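Local coordinates for post-proline cleaving enzyme (Rickettsia typhi, PDB 4HVT), which is probably a serine-type oligopeptidase of the prolyl oligopeptidase family, hydrolysing peptides on the carboxyl side of proline, at residues Gly246-Asp251 / Glu300-Leu305; Leu322-Phe327 / Lys341-Pro346; Arg361-Thr366 / Val374-Leu379. All coordinates share one frame; numbering follows the deposited sequence.

All three contacts lie in the N-terminal beta-propeller domain. Contacts 1 and 2 share one four-stranded antiparallel sheet, where 301-305 and 322-326 are neighbours; contact 2 adds the outermost strand 341-344, while contact 1 packs that sheet against the turn that follows strand 242-247 of the preceding sheet. Contact 3 is a hairpin of the following sheet, whose V362 and F377 meet F303 of contact 1 and L343 of contact 2, respectively. Contacts 1 and 3 are mostly buried; contact 2 is partly exposed along K341 and I342. Their chemistry follows: contact 1 is apolar between sheets, contact 2 rests on backbone bonds around a bulge, and contact 3 combines regular pairing with aromatic packing.

Contact 1 of 3, residues Gly246-Asp251 / Glu300-Leu305; sequences GKLLSD and EYVFWL
L248 and L249 close on one methyl of V302, and this apolar meeting carries the contact. V302 CG1 receives L249 CD2 at 3.8 Å and L248 CD1 at 4.0 Å, so two consecutive leucines hold the same branch. Each leucine side chain crosses that of V302 at about a right angle. CG1 stands anti to the carbonyl carbon of V302 (chi1 -72°), while the other branch, CG2, lies in the plane of the W304 ring at its edge. L249 also reaches the residues where the strand begins: its CD1 lies 4.2 Å from E300 CA, just before the strand, and its CD2 4.3 Å from Y301 O. No hydrogen bond joins the two segments; the interface is small, 172 Å² in all, and made chiefly of leucine and valine methyls.

The next shell is polar. In the turn that carries the leucines, K247 NZ forms a salt bridge with D251 OD1 at 2.7 Å, approaching the syn lone pair of the carboxylate, and it bonds W192 O as well. This ties together the two sides of the turn that presents L248 and L249. On the other segment E300 OE1 is hydrogen-bonded to H326 NE2, and Y301 OH to E382 OE1.

Further out, L248 and L249 rest on strand 257-263, the partner of 242-247, and L249 also reaches S297 of strand 293-298. V302 and W304 pack on L325 of strand 322-326. The contact therefore joins two successive antiparallel sheets of the beta-propeller, with the turn after strand 242-247 set against strand 301-305.

Contact 2 of 3, residues Leu322-Phe327 / Lys341-Pro346; sequences LVALHF and KILFTP
The F344 ring has L322 N at its edge, near the ring plane, and P346 N over the centre of one face, 4.0 Å above it. F344 CG stands anti to the backbone N (chi1 171°), and the side chain packs on E350 and F352 of strand 350-357; across the contact F344 meets L322 through CB against CB at 3.8 Å. The pairing is antiparallel and interrupted by a classic beta bulge: L343 and F344 both face L322. This is the outer edge of a four-stranded sheet of the beta-propeller.

L322 O takes two N-H groups at the bulge, a sound bond from L343 N at 2.8 Å and a weak one from F344 N, while L322 N gives its own proton to F344 O. Beyond the bulge the register is regular: A324 and K341 form a hydrogen-bonded pair with bonds in both directions, and V323 faces I342 as a non-hydrogen-bonded pair. V323 CA also makes a CA-H...O contact with K341 O, 3.2 Å away.

At the bulge the L343 side chain packs beside A324, and both touch F303 and W384. V323 and I342 occupy the face away from L322 and A324 and touch only loosely, CG1 to CG1 at 4.2 Å. The firmer side-chain contact beside the bulge sets L343 CD1 3.7 Å from A324 CB.

Contact 3 of 3, residues Arg361-Thr366 / Val374-Leu379; sequences RVFLAT and VVTFTL
V362 lies over one face of the F377 ring, and L364 meets the rim of the same ring. V362 CB sits 4.0 Å from the ring centroid, offset toward the rim, in a CH-pi contact, and V362 CG1 presses on CZ at 3.6 Å. L364 CB stands near the ring plane beside CE1. F377 CG lies between the backbone N and the carbonyl carbon (chi1 52°), and the ring beyond it lies against V362 and L364. On the same face of the sheet L364 and V375 lie side by side, pointing the same way, with CB to CG2 at 3.8 Å.

The opposite face carries a second aromatic contact. T376 CG2 stands over the centre of the F363 ring, 3.6 Å from its centroid and 9° off the normal, while V374 CG1 approaches CD2 at an oblique angle. F363 also meets W426 edge-to-face and touches M401.

Between these layers four backbone hydrogen bonds link V362 with F377 and L364 with V375, each pair in both directions. The bond from V362 N to F377 O is short, 2.8 Å, and almost straight.

Toward the polar edge, T376 OG1 and R361 NE are bridged by a water in the guanidinium plane; the water accepts from NE at 2.9 Å. R361 NH1 packs against T378 CB and CG2, each 3.8 Å away; T378 OG1 bonds D360 O.

The regular register and alternating faces are those of an antiparallel beta hairpin, here strands 362-368 and 371-380 within one sheet of the beta-propeller.

Contact 1 of 3, residues Gly246-Asp251 / Glu300-Leu305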
loop_
_atom_site.group_PDB
_atom_site.type_symbol
_atom_site.label_atom_id
_atom_site.label_comp_id
_atom_site.label_asym_id
_atom_site.label_seq_id
_atom_site.Cartn_x
_atom_site.Cartn_y
_atom_site.Cartn_z
ATOM N N GLY A 246 -11.624 -15.248 -2.041
ATOM C CA GLY A 246 -11.708 -14.853 -0.647
ATOM C C GLY A 246 -13.088 -15.188 -0.135
ATOM O O GLY A 246 -13.926 -15.628 -0.877
ATOM N N LYS A 247 -13.351 -15.001 1.152
ATOM C CA LYS A 247 -14.721 -15.225 1.662
ATOM C C LYS A 247 -15.666 -14.089 1.307
ATOM O O LYS A 247 -15.269 -12.885 1.348
ATOM C CB LYS A 247 -14.698 -15.366 3.154
ATOM C CG LYS A 247 -14.012 -16.606 3.694
ATOM C CD LYS A 247 -14.942 -17.826 3.540
ATOM C CE LYS A 247 -14.247 -19.187 3.630
ATOM N NZ LYS A 247 -13.395 -19.252 4.864
ATOM N N LEU A 248 -16.895 -14.440 0.919
ATOM C CA LEU A 248 -17.917 -13.434 0.660
ATOM C C LEU A 248 -18.440 -12.732 1.945
ATOM O O LEU A 248 -18.598 -11.507 2.010
ATOM C CB LEU A 248 -19.075 -14.040 -0.118
ATOM C CG LEU A 248 -20.249 -13.161 -0.515
ATOM C CD1 LEU A 248 -19.778 -12.057 -1.458
ATOM C CD2 LEU A 248 -21.349 -13.952 -1.195
ATOM N N LEU A 249 -18.699 -13.573 2.928
ATOM C CA LEU A 249 -19.240 -13.163 4.259
ATOM C C LEU A 249 -18.277 -13.531 5.360
ATOM O O LEU A 249 -17.250 -14.142 5.132
ATOM C CB LEU A 249 -20.581 -13.816 4.559
ATOM C CG LEU A 249 -21.618 -13.731 3.435
ATOM C CD1 LEU A 249 -22.879 -14.462 3.753
ATOM C CD2 LEU A 249 -21.935 -12.246 3.168
ATOM N N SER A 250 -18.579 -13.099 6.595
ATOM C CA SER A 250 -17.858 -13.603 7.755
ATOM C C SER A 250 -18.029 -15.133 7.831
ATOM O O SER A 250 -19.093 -15.592 7.592
ATOM C CB SER A 250 -18.500 -13.007 9.022
ATOM O OG SER A 250 -17.962 -13.631 10.185
ATOM N N ASP A 251 -16.994 -15.890 8.194
ATOM C CA ASP A 251 -17.090 -17.313 8.453
ATOM C C ASP A 251 -18.205 -17.595 9.481
ATOM O O ASP A 251 -18.755 -18.661 9.508
ATOM C CB ASP A 251 -15.804 -17.887 9.008
ATOM C CG ASP A 251 -14.741 -18.138 7.950
ATOM O OD1 ASP A 251 -15.093 -18.668 6.887
ATOM O OD2 ASP A 251 -13.553 -17.863 8.199
ATOM N N GLU A 300 -25.826 -11.426 6.492
ATOM C CA GLU A 300 -25.960 -11.886 5.095
ATOM C C GLU A 300 -25.950 -10.737 4.068
ATOM O O GLU A 300 -26.225 -10.964 2.904
ATOM C CB GLU A 300 -27.266 -12.709 4.962
ATOM C CG GLU A 300 -27.165 -14.022 5.724
ATOM C CD GLU A 300 -28.356 -14.931 5.586
ATOM O OE1 GLU A 300 -29.207 -14.678 4.708
ATOM O OE2 GLU A 300 -28.460 -15.918 6.397
ATOM N N TYR A 301 -25.545 -9.527 4.464
ATOM C CA TYR A 301 -25.533 -8.360 3.586
ATOM C C TYR A 301 -24.097 -8.009 3.167
ATOM O O TYR A 301 -23.192 -8.201 3.991
ATOM C CB TYR A 301 -26.179 -7.161 4.290
ATOM C CG TYR A 301 -27.662 -7.372 4.448
ATOM C CD1 TYR A 301 -28.155 -8.231 5.423
ATOM C CD2 TYR A 301 -28.555 -6.808 3.560
ATOM C CE1 TYR A 301 -29.490 -8.500 5.530
ATOM C CE2 TYR A 301 -29.900 -7.061 3.677
ATOM C CZ TYR A 301 -30.355 -7.928 4.642
ATOM O OH TYR A 301 -31.690 -8.236 4.740
ATOM N N VAL A 302 -23.903 -7.458 1.980
ATOM C CA VAL A 302 -22.628 -7.096 1.428
ATOM C C VAL A 302 -22.643 -5.641 1.020
ATOM O O VAL A 302 -23.692 -5.112 0.685
ATOM C CB VAL A 302 -22.239 -7.994 0.217
ATOM C CG1 VAL A 302 -21.868 -9.400 0.673
ATOM C CG2 VAL A 302 -23.370 -8.055 -0.747
ATOM N N PHE A 303 -21.499 -4.986 1.179
ATOM C CA PHE A 303 -21.327 -3.560 0.898
ATOM C C PHE A 303 -20.482 -3.368 -0.312
ATOM O O PHE A 303 -19.388 -3.928 -0.388
ATOM C CB PHE A 303 -20.636 -2.869 2.064
ATOM C CG PHE A 303 -21.349 -3.052 3.387
ATOM C CD1 PHE A 303 -22.534 -2.446 3.581
ATOM C CD2 PHE A 303 -20.848 -3.882 4.385
ATOM C CE1 PHE A 303 -23.249 -2.599 4.740
ATOM C CE2 PHE A 303 -21.570 -4.062 5.544
ATOM C CZ PHE A 303 -22.796 -3.455 5.700
ATOM N N TRP A 304 -20.915 -2.493 -1.238
ATOM C CA TRP A 304 -20.257 -2.290 -2.497
ATOM C C TRP A 304 -20.071 -0.795 -2.734
ATOM O O TRP A 304 -20.985 0.026 -2.535
ATOM C CB TRP A 304 -21.051 -2.904 -3.643
ATOM C CG TRP A 304 -21.009 -4.394 -3.664
ATOM C CD1 TRP A 304 -21.613 -5.233 -2.776
ATOM C CD2 TRP A 304 -20.298 -5.250 -4.596
ATOM N NE1 TRP A 304 -21.297 -6.560 -3.066
ATOM C CE2 TRP A 304 -20.510 -6.588 -4.194
ATOM C CE3 TRP A 304 -19.481 -5.001 -5.734
ATOM C CZ2 TRP A 304 -19.973 -7.679 -4.898
ATOM C CZ3 TRP A 304 -18.955 -6.078 -6.412
ATOM C CH2 TRP A 304 -19.229 -7.409 -6.014
ATOM N N LEU A 305 -18.853 -0.453 -3.127
ATOM C CA LEU A 305 -18.482 0.903 -3.511
ATOM C C LEU A 305 -18.636 1.078 -5.012
ATOM O O LEU A 305 -18.215 0.211 -5.762
ATOM C CB LEU A 305 -17.019 1.178 -3.144
ATOM C CG LEU A 305 -16.388 2.519 -3.528
ATOM C CD1 LEU A 305 -17.121 3.628 -2.795
ATOM C CD2 LEU A 305 -14.903 2.513 -3.245
#

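Contact 2 of 3, residues Leu322-Phe327 / Lys341-Pro346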
loop_
_atom_site.group_PDB
_atom_site.type_symbol
_atom_site.label_atom_id
_atom_site.label_comp_id
_atom_site.label_asym_id
_atom_site.label_seq_id
_atom_site.Cartn_x
_atom_site.Cartn_y
_atom_site.Cartn_z
ATOM N N LEU A 322 -21.777 4.255 -1.437
ATOM C CA LEU A 322 -21.737 2.909 -0.892
ATOM C C LEU A 322 -23.156 2.373 -0.840
ATOM O O LEU A 322 -24.036 2.998 -0.281
ATOM C CB LEU A 322 -21.134 2.894 0.505
ATOM C CG LEU A 322 -20.773 1.462 1.001
ATOM C CD1 LEU A 322 -19.453 0.975 0.395
ATOM C CD2 LEU A 322 -20.679 1.440 2.532
ATOM N N VAL A 323 -23.365 1.190 -1.407
ATOM C CA VAL A 323 -24.655 0.527 -1.287
ATOM C C VAL A 323 -24.519 -0.812 -0.525
ATOM O O VAL A 323 -23.388 -1.337 -0.354
ATOM C CB VAL A 323 -25.247 0.207 -2.687
ATOM C CG1 VAL A 323 -25.389 1.462 -3.563
ATOM C CG2 VAL A 323 -24.378 -0.840 -3.398
ATOM N N ALA A 324 -25.650 -1.296 0.003
ATOM C CA ALA A 324 -25.702 -2.545 0.655
ATOM C C ALA A 324 -26.838 -3.318 0.065
ATOM O O ALA A 324 -27.851 -2.741 -0.371
ATOM C CB ALA A 324 -25.968 -2.351 2.122
ATOM N N LEU A 325 -26.652 -4.626 0.058
ATOM C CA LEU A 325 -27.706 -5.545 -0.414
ATOM C C LEU A 325 -27.505 -6.920 0.194
ATOM O O LEU A 325 -26.420 -7.359 0.557
ATOM C CB LEU A 325 -27.783 -5.678 -1.934
ATOM C CG LEU A 325 -26.612 -6.203 -2.764
ATOM C CD1 LEU A 325 -27.001 -6.584 -4.181
ATOM C CD2 LEU A 325 -25.387 -5.232 -2.800
ATOM N N HIS A 326 -28.576 -7.649 0.253
ATOM C CA HIS A 326 -28.479 -9.066 0.625
ATOM C C HIS A 326 -27.670 -9.848 -0.394
ATOM O O HIS A 326 -27.770 -9.590 -1.621
ATOM C CB HIS A 326 -29.862 -9.713 0.728
ATOM C CG HIS A 326 -29.846 -11.016 1.466
ATOM N ND1 HIS A 326 -29.853 -12.251 0.850
ATOM C CD2 HIS A 326 -29.911 -11.266 2.798
ATOM C CE1 HIS A 326 -29.836 -13.201 1.766
ATOM N NE2 HIS A 326 -29.855 -12.627 2.965
ATOM N N PHE A 327 -26.843 -10.807 0.050
ATOM C CA PHE A 327 -25.904 -11.460 -0.925
ATOM C C PHE A 327 -26.639 -12.176 -2.059
ATOM O O PHE A 327 -26.145 -12.186 -3.152
ATOM C CB PHE A 327 -24.906 -12.428 -0.256
ATOM C CG PHE A 327 -25.524 -13.767 0.116
ATOM C CD1 PHE A 327 -26.183 -13.961 1.320
ATOM C CD2 PHE A 327 -25.414 -14.827 -0.741
ATOM C CE1 PHE A 327 -26.780 -15.160 1.656
ATOM C CE2 PHE A 327 -25.990 -16.043 -0.422
ATOM C CZ PHE A 327 -26.672 -16.221 0.749
ATOM N N LYS A 341 -29.910 -0.873 -0.788
ATOM C CA LYS A 341 -30.062 0.349 -0.035
ATOM C C LYS A 341 -28.811 1.178 -0.228
ATOM O O LYS A 341 -27.752 0.637 -0.356
ATOM C CB LYS A 341 -30.244 0.044 1.417
ATOM C CG LYS A 341 -31.487 -0.785 1.708
ATOM C CD LYS A 341 -32.684 0.100 1.558
ATOM C CE LYS A 341 -33.963 -0.542 2.028
ATOM N NZ LYS A 341 -34.989 0.495 1.832
ATOM N N ILE A 342 -28.944 2.498 -0.189
ATOM C CA ILE A 342 -27.791 3.381 -0.275
ATOM C C ILE A 342 -27.380 3.841 1.120
ATOM O O ILE A 342 -28.194 4.405 1.879
ATOM C CB ILE A 342 -28.112 4.618 -1.119
ATOM C CG1 ILE A 342 -28.442 4.185 -2.548
ATOM C CG2 ILE A 342 -26.985 5.595 -1.077
ATOM C CD1 ILE A 342 -29.299 5.171 -3.272
ATOM N N LEU A 343 -26.165 3.550 1.485
ATOM C CA LEU A 343 -25.665 3.876 2.839
ATOM C C LEU A 343 -24.796 5.106 2.928
ATOM O O LEU A 343 -24.611 5.642 4.034
ATOM C CB LEU A 343 -24.936 2.716 3.440
ATOM C CG LEU A 343 -25.943 1.548 3.632
ATOM C CD1 LEU A 343 -25.225 0.466 4.370
ATOM C CD2 LEU A 343 -27.216 1.964 4.332
ATOM N N PHE A 344 -24.287 5.569 1.815
ATOM C CA PHE A 344 -23.392 6.728 1.793
ATOM C C PHE A 344 -23.522 7.371 0.441
ATOM O O PHE A 344 -23.406 6.705 -0.559
ATOM C CB PHE A 344 -21.950 6.273 2.033
ATOM C CG PHE A 344 -20.901 7.338 1.834
ATOM C CD1 PHE A 344 -20.833 8.427 2.709
ATOM C CD2 PHE A 344 -19.975 7.278 0.812
ATOM C CE1 PHE A 344 -19.886 9.430 2.530
ATOM C CE2 PHE A 344 -18.998 8.271 0.668
ATOM C CZ PHE A 344 -18.949 9.340 1.524
ATOM N N THR A 345 -23.733 8.683 0.449
ATOM C CA THR A 345 -23.886 9.477 -0.766
ATOM C C THR A 345 -22.976 10.666 -0.509
ATOM O O THR A 345 -23.328 11.531 0.250
ATOM C CB THR A 345 -25.348 9.977 -0.969
ATOM O OG1 THR A 345 -26.274 8.861 -1.029
ATOM C CG2 THR A 345 -25.463 10.839 -2.249
ATOM N N PRO A 346 -21.808 10.696 -1.124
ATOM C CA PRO A 346 -20.863 11.746 -0.722
ATOM C C PRO A 346 -21.298 13.108 -1.131
ATOM O O PRO A 346 -21.630 13.307 -2.307
ATOM C CB PRO A 346 -19.574 11.381 -1.502
ATOM C CG PRO A 346 -20.067 10.547 -2.618
ATOM C CD PRO A 346 -21.246 9.800 -2.121
#

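Contact 3 of 3, residues Arg361-Thr366 / Val374-Leu379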
loop_
_atom_site.group_PDB
_atom_site.type_symbol
_atom_site.label_atom_id
_atom_site.label_comp_id
_atom_site.label_asym_id
_atom_site.label_seq_id
_atom_site.Cartn_x
_atom_site.Cartn_y
_atom_site.Cartn_z
ATOM N N ARG A 361 -21.772 -4.441 15.153
ATOM C CA ARG A 361 -21.731 -3.106 14.562
ATOM C C ARG A 361 -20.963 -3.104 13.235
ATOM O O ARG A 361 -19.991 -3.852 13.070
ATOM C CB ARG A 361 -21.017 -2.116 15.528
ATOM C CG ARG A 361 -21.842 -1.857 16.775
ATOM C CD ARG A 361 -23.027 -0.955 16.493
ATOM N NE ARG A 361 -23.718 -0.558 17.699
ATOM C CZ ARG A 361 -24.683 -1.286 18.280
ATOM N NH1 ARG A 361 -25.026 -2.502 17.801
ATOM N NH2 ARG A 361 -25.307 -0.848 19.391
ATOM N N VAL A 362 -21.360 -2.193 12.358
ATOM C CA VAL A 362 -20.611 -1.873 11.155
ATOM C C VAL A 362 -20.050 -0.457 11.356
ATOM O O VAL A 362 -20.780 0.436 11.778
ATOM C CB VAL A 362 -21.544 -1.838 9.975
ATOM C CG1 VAL A 362 -20.773 -1.483 8.722
ATOM C CG2 VAL A 362 -22.293 -3.191 9.881
ATOM N N PHE A 363 -18.761 -0.280 11.097
ATOM C CA PHE A 363 -18.094 1.001 11.129
ATOM C C PHE A 363 -17.870 1.482 9.699
ATOM O O PHE A 363 -17.339 0.729 8.855
ATOM C CB PHE A 363 -16.692 0.833 11.752
ATOM C CG PHE A 363 -16.709 0.659 13.246
ATOM C CD1 PHE A 363 -17.239 -0.481 13.863
ATOM C CD2 PHE A 363 -16.101 1.596 14.037
ATOM C CE1 PHE A 363 -17.184 -0.641 15.235
ATOM C CE2 PHE A 363 -16.093 1.450 15.407
ATOM C CZ PHE A 363 -16.585 0.361 16.003
ATOM N N LEU A 364 -18.326 2.694 9.420
ATOM C CA LEU A 364 -18.181 3.313 8.150
ATOM C C LEU A 364 -17.240 4.480 8.360
ATOM O O LEU A 364 -17.596 5.472 8.990
ATOM C CB LEU A 364 -19.516 3.815 7.625
ATOM C CG LEU A 364 -19.503 4.784 6.428
ATOM C CD1 LEU A 364 -18.812 4.192 5.208
ATOM C CD2 LEU A 364 -20.832 5.381 6.145
ATOM N N ALA A 365 -16.061 4.333 7.780
ATOM C CA ALA A 365 -15.023 5.335 7.853
ATOM C C ALA A 365 -14.970 6.084 6.533
ATOM O O ALA A 365 -14.935 5.481 5.441
ATOM C CB ALA A 365 -13.697 4.707 8.200
ATOM N N THR A 366 -14.988 7.398 6.603
ATOM C CA THR A 366 -14.907 8.295 5.440
ATOM C C THR A 366 -13.897 9.421 5.690
ATOM O O THR A 366 -13.314 9.510 6.757
ATOM C CB THR A 366 -16.276 8.945 5.112
ATOM O OG1 THR A 366 -16.759 9.780 6.213
ATOM C CG2 THR A 366 -17.340 7.865 4.845
ATOM N N VAL A 374 -16.201 9.001 11.188
ATOM C CA VAL A 374 -16.666 7.646 11.407
ATOM C C VAL A 374 -18.075 7.621 12.024
ATOM O O VAL A 374 -18.398 8.392 12.913
ATOM C CB VAL A 374 -15.691 6.911 12.374
ATOM C CG1 VAL A 374 -16.097 5.464 12.624
ATOM C CG2 VAL A 374 -14.284 6.925 11.833
ATOM N N VAL A 375 -18.884 6.682 11.566
ATOM C CA VAL A 375 -20.178 6.365 12.158
ATOM C C VAL A 375 -20.269 4.840 12.295
ATOM O O VAL A 375 -19.554 4.103 11.667
ATOM C CB VAL A 375 -21.408 6.810 11.301
ATOM C CG1 VAL A 375 -21.448 8.307 11.124
ATOM C CG2 VAL A 375 -21.476 6.088 9.958
ATOM N N THR A 376 -21.124 4.428 13.231
ATOM C CA THR A 376 -21.480 3.037 13.426
ATOM C C THR A 376 -22.973 2.849 13.269
ATOM O O THR A 376 -23.772 3.721 13.559
ATOM C CB THR A 376 -21.018 2.436 14.790
ATOM O OG1 THR A 376 -21.754 3.005 15.879
ATOM C CG2 THR A 376 -19.530 2.649 15.024
ATOM N N PHE A 377 -23.352 1.634 12.821
ATOM C CA PHE A 377 -24.764 1.238 12.714
ATOM C C PHE A 377 -24.856 -0.270 12.741
ATOM O O PHE A 377 -23.832 -0.951 12.837
ATOM C CB PHE A 377 -25.466 1.768 11.436
ATOM C CG PHE A 377 -24.748 1.452 10.190
ATOM C CD1 PHE A 377 -23.701 2.280 9.731
ATOM C CD2 PHE A 377 -25.116 0.365 9.444
ATOM C CE1 PHE A 377 -23.039 1.979 8.555
ATOM C CE2 PHE A 377 -24.447 0.044 8.292
ATOM C CZ PHE A 377 -23.405 0.873 7.825
ATOM N N THR A 378 -26.085 -0.769 12.775
ATOM C CA THR A 378 -26.349 -2.170 12.759
ATOM C C THR A 378 -27.612 -2.491 11.968
ATOM O O THR A 378 -28.122 -1.655 11.246
ATOM C CB THR A 378 -26.344 -2.715 14.198
ATOM O OG1 THR A 378 -26.384 -4.150 14.177
ATOM C CG2 THR A 378 -27.521 -2.167 15.001
ATOM N N LEU A 379 -28.066 -3.736 12.078
ATOM C CA LEU A 379 -29.363 -4.171 11.569
ATOM C C LEU A 379 -30.319 -4.439 12.690
ATOM O O LEU A 379 -29.951 -5.059 13.685
ATOM C CB LEU A 379 -29.242 -5.483 10.808
ATOM C CG LEU A 379 -28.784 -5.472 9.369
ATOM C CD1 LEU A 379 -28.523 -6.930 8.923
ATOM C CD2 LEU A 379 -29.843 -4.843 8.451
HETATM O O HOH W 1 -22.210 1.877 18.373
#